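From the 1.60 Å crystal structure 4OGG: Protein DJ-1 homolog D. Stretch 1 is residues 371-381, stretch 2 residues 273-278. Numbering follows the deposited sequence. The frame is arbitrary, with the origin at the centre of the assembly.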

# COMPACT_ATOMS: atom_id res chain seq x y z
N GLU C 371 -9.20 25.10 -17.51
CA GLU C 371 -9.85 25.38 -18.78
C GLU C 371 -11.12 24.55 -18.93
O GLU C 371 -12.09 25.00 -19.54
CB GLU C 371 -8.89 25.10 -19.95
CG GLU C 371 -7.69 26.04 -19.98
CD GLU C 371 -6.97 26.04 -21.32
OE1 GLU C 371 -5.91 26.69 -21.42
OE2 GLU C 371 -7.46 25.39 -22.27
N PHE C 372 -11.10 23.35 -18.37
CA PHE C 372 -12.26 22.46 -18.43
C PHE C 372 -13.47 23.16 -17.79
O PHE C 372 -14.52 23.30 -18.41
CB PHE C 372 -11.96 21.16 -17.68
CG PHE C 372 -13.02 20.09 -17.81
CD1 PHE C 372 -13.30 19.52 -19.05
CD2 PHE C 372 -13.71 19.63 -16.69
CE1 PHE C 372 -14.24 18.50 -19.17
CE2 PHE C 372 -14.65 18.61 -16.80
CZ PHE C 372 -14.92 18.04 -18.05
N VAL C 373 -13.29 23.60 -16.55
CA VAL C 373 -14.36 24.28 -15.83
C VAL C 373 -14.67 25.63 -16.46
O VAL C 373 -15.84 26.00 -16.61
CB VAL C 373 -13.98 24.48 -14.35
CG1 VAL C 373 -15.07 25.26 -13.63
CG2 VAL C 373 -13.78 23.13 -13.68
N SER C 374 -13.63 26.36 -16.85
CA SER C 374 -13.80 27.68 -17.46
C SER C 374 -14.63 27.61 -18.75
O SER C 374 -15.54 28.42 -18.95
CB SER C 374 -12.43 28.29 -17.77
OG SER C 374 -12.56 29.59 -18.34
N GLN C 375 -14.31 26.66 -19.61
CA GLN C 375 -15.04 26.53 -20.87
C GLN C 375 -16.47 26.04 -20.65
O GLN C 375 -17.37 26.39 -21.41
CB GLN C 375 -14.28 25.62 -21.83
CG GLN C 375 -12.91 26.20 -22.19
CD GLN C 375 -12.16 25.41 -23.24
OE1 GLN C 375 -10.95 25.57 -23.40
NE2 GLN C 375 -12.87 24.56 -23.98
N LEU C 376 -16.69 25.23 -19.62
CA LEU C 376 -18.04 24.76 -19.33
C LEU C 376 -18.84 25.96 -18.82
O LEU C 376 -20.02 26.11 -19.16
CB LEU C 376 -18.01 23.66 -18.26
CG LEU C 376 -19.37 23.24 -17.71
CD1 LEU C 376 -20.31 22.83 -18.84
CD2 LEU C 376 -19.18 22.09 -16.73
N MET C 377 -18.20 26.80 -18.02
CA MET C 377 -18.85 28.00 -17.49
C MET C 377 -19.31 28.89 -18.63
O MET C 377 -20.43 29.42 -18.61
CB MET C 377 -17.87 28.78 -16.60
CG MET C 377 -17.59 28.12 -15.26
SD MET C 377 -16.26 28.94 -14.36
CE MET C 377 -17.04 30.52 -13.96
N ALA C 378 -18.45 29.06 -19.63
CA ALA C 378 -18.77 29.90 -20.78
C ALA C 378 -20.05 29.41 -21.46
O ALA C 378 -20.94 30.21 -21.76
CB ALA C 378 -17.62 29.89 -21.78
N LEU C 379 -20.14 28.11 -21.71
CA LEU C 379 -21.32 27.53 -22.36
C LEU C 379 -22.58 27.68 -21.51
O LEU C 379 -23.67 27.84 -22.05
CB LEU C 379 -21.09 26.05 -22.68
CG LEU C 379 -20.12 25.73 -23.82
CD1 LEU C 379 -20.10 24.22 -24.05
CD2 LEU C 379 -20.55 26.45 -25.09
N LEU C 380 -22.42 27.62 -20.19
CA LEU C 380 -23.55 27.75 -19.29
C LEU C 380 -23.90 29.21 -19.00
O LEU C 380 -24.93 29.50 -18.39
CB LEU C 380 -23.27 27.02 -17.97
CG LEU C 380 -23.29 25.49 -18.04
CD1 LEU C 380 -22.82 24.91 -16.71
CD2 LEU C 380 -24.71 25.02 -18.36
N GLY C 381 -23.04 30.12 -19.43
CA GLY C 381 -23.28 31.53 -19.20
C GLY C 381 -22.98 31.97 -17.78
O GLY C 381 -23.49 33.00 -17.32
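Stretch 2 (273-278) YDALVI

The contact between stretch 2 and the helix of stretch 1 is apolar at its centre, where Leu-376 meets both inward-facing residues of the strand. CD2 of Leu-376 lies 3.9 Å from CG2 of Val-277, and CD1 of Leu-376 lies 4.4 Å from CB of Ala-275. Leu-376 (chi1 t, chi2 p) thus spans two strand positions, one methyl close to each. Toward the earlier turn of the helix, Phe-372 (chi1 t) brings ring atom CE2 to 4.1 Å from CG1 of Val-277; the methyl lies at the edge of the ring, near its plane. Toward the later turn, Leu-380 (m, t) sets CD2 3.9 Å from CB of Ala-275.

The spacing follows from the two backbones. Residues 371-380 are helical, and the steps of four from Phe-372 to Leu-376 to Leu-380 keep these side chains on one face. Residues 275-278 form an extended strand, in which Ala-275 and Val-277 point their CB atoms toward the helix while Leu-276 between them points away. Helix and strand run nearly antiparallel, with 166° between their N-to-C directions, so the strand advances from Leu-380 back toward Phe-372. The axes approach to 10.8 Å, and the nearest CA atoms, those of Leu-380 and Ala-275, are 7.9 Å apart. Side chains fill this gap; no hydrogen bond crosses it, and 228 Å² is buried, both sides summed.

At the polar edge, Asp-274 precedes the strand. CD2 of Leu-380 rests 3.9 Å from backbone O of Asp-274 and 4.4 Å from CB of Asp-274, whose carboxylate OD2 is hydrogen-bonded elsewhere in the structure. Beyond Leu-380 the helix ends in a Schellman motif: Gly-381 takes positive phi (77°), and N of Gly-381 bonds to O of Ala-378 at 3.1 Å.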

# COMPACT_ATOMS: atom_id res chain seq x y z
N TYR C 273 -31.78 18.65 -15.95
CA TYR C 273 -30.41 19.16 -15.87
C TYR C 273 -30.05 20.07 -17.03
O TYR C 273 -30.59 19.94 -18.13
CB TYR C 273 -29.43 17.98 -15.81
CG TYR C 273 -29.58 17.18 -14.54
CD1 TYR C 273 -29.01 17.62 -13.35
CD2 TYR C 273 -30.34 16.01 -14.51
CE1 TYR C 273 -29.20 16.92 -12.16
CE2 TYR C 273 -30.53 15.30 -13.33
CZ TYR C 273 -29.96 15.77 -12.16
OH TYR C 273 -30.16 15.09 -10.98
N ASP C 274 -29.14 21.00 -16.77
CA ASP C 274 -28.71 21.95 -17.78
C ASP C 274 -27.39 21.53 -18.42
O ASP C 274 -27.03 22.03 -19.48
CB ASP C 274 -28.56 23.34 -17.15
CG ASP C 274 -29.84 23.81 -16.49
OD1 ASP C 274 -30.84 23.99 -17.21
OD2 ASP C 274 -29.84 23.99 -15.26
N ALA C 275 -26.67 20.63 -17.76
CA ALA C 275 -25.39 20.16 -18.28
C ALA C 275 -24.97 18.80 -17.73
O ALA C 275 -25.44 18.36 -16.68
CB ALA C 275 -24.30 21.19 -17.99
N LEU C 276 -24.07 18.15 -18.46
CA LEU C 276 -23.57 16.83 -18.07
C LEU C 276 -22.05 16.87 -17.98
O LEU C 276 -21.39 17.46 -18.83
CB LEU C 276 -23.99 15.79 -19.12
CG LEU C 276 -23.65 14.33 -18.85
CD1 LEU C 276 -24.47 13.81 -17.68
CD2 LEU C 276 -23.94 13.51 -20.11
N VAL C 277 -21.51 16.25 -16.95
CA VAL C 277 -20.06 16.20 -16.78
C VAL C 277 -19.64 14.75 -16.60
O VAL C 277 -20.27 13.99 -15.86
CB VAL C 277 -19.60 17.01 -15.55
CG1 VAL C 277 -18.08 16.93 -15.43
CG2 VAL C 277 -20.04 18.47 -15.69
N ILE C 278 -18.57 14.36 -17.29
CA ILE C 278 -18.09 12.98 -17.21
C ILE C 278 -16.64 12.89 -16.75
O ILE C 278 -15.71 13.18 -17.52
CB ILE C 278 -18.19 12.27 -18.57
CG1 ILE C 278 -19.63 12.35 -19.10
CG2 ILE C 278 -17.77 10.81 -18.42
CD1 ILE C 278 -19.82 11.69 -20.45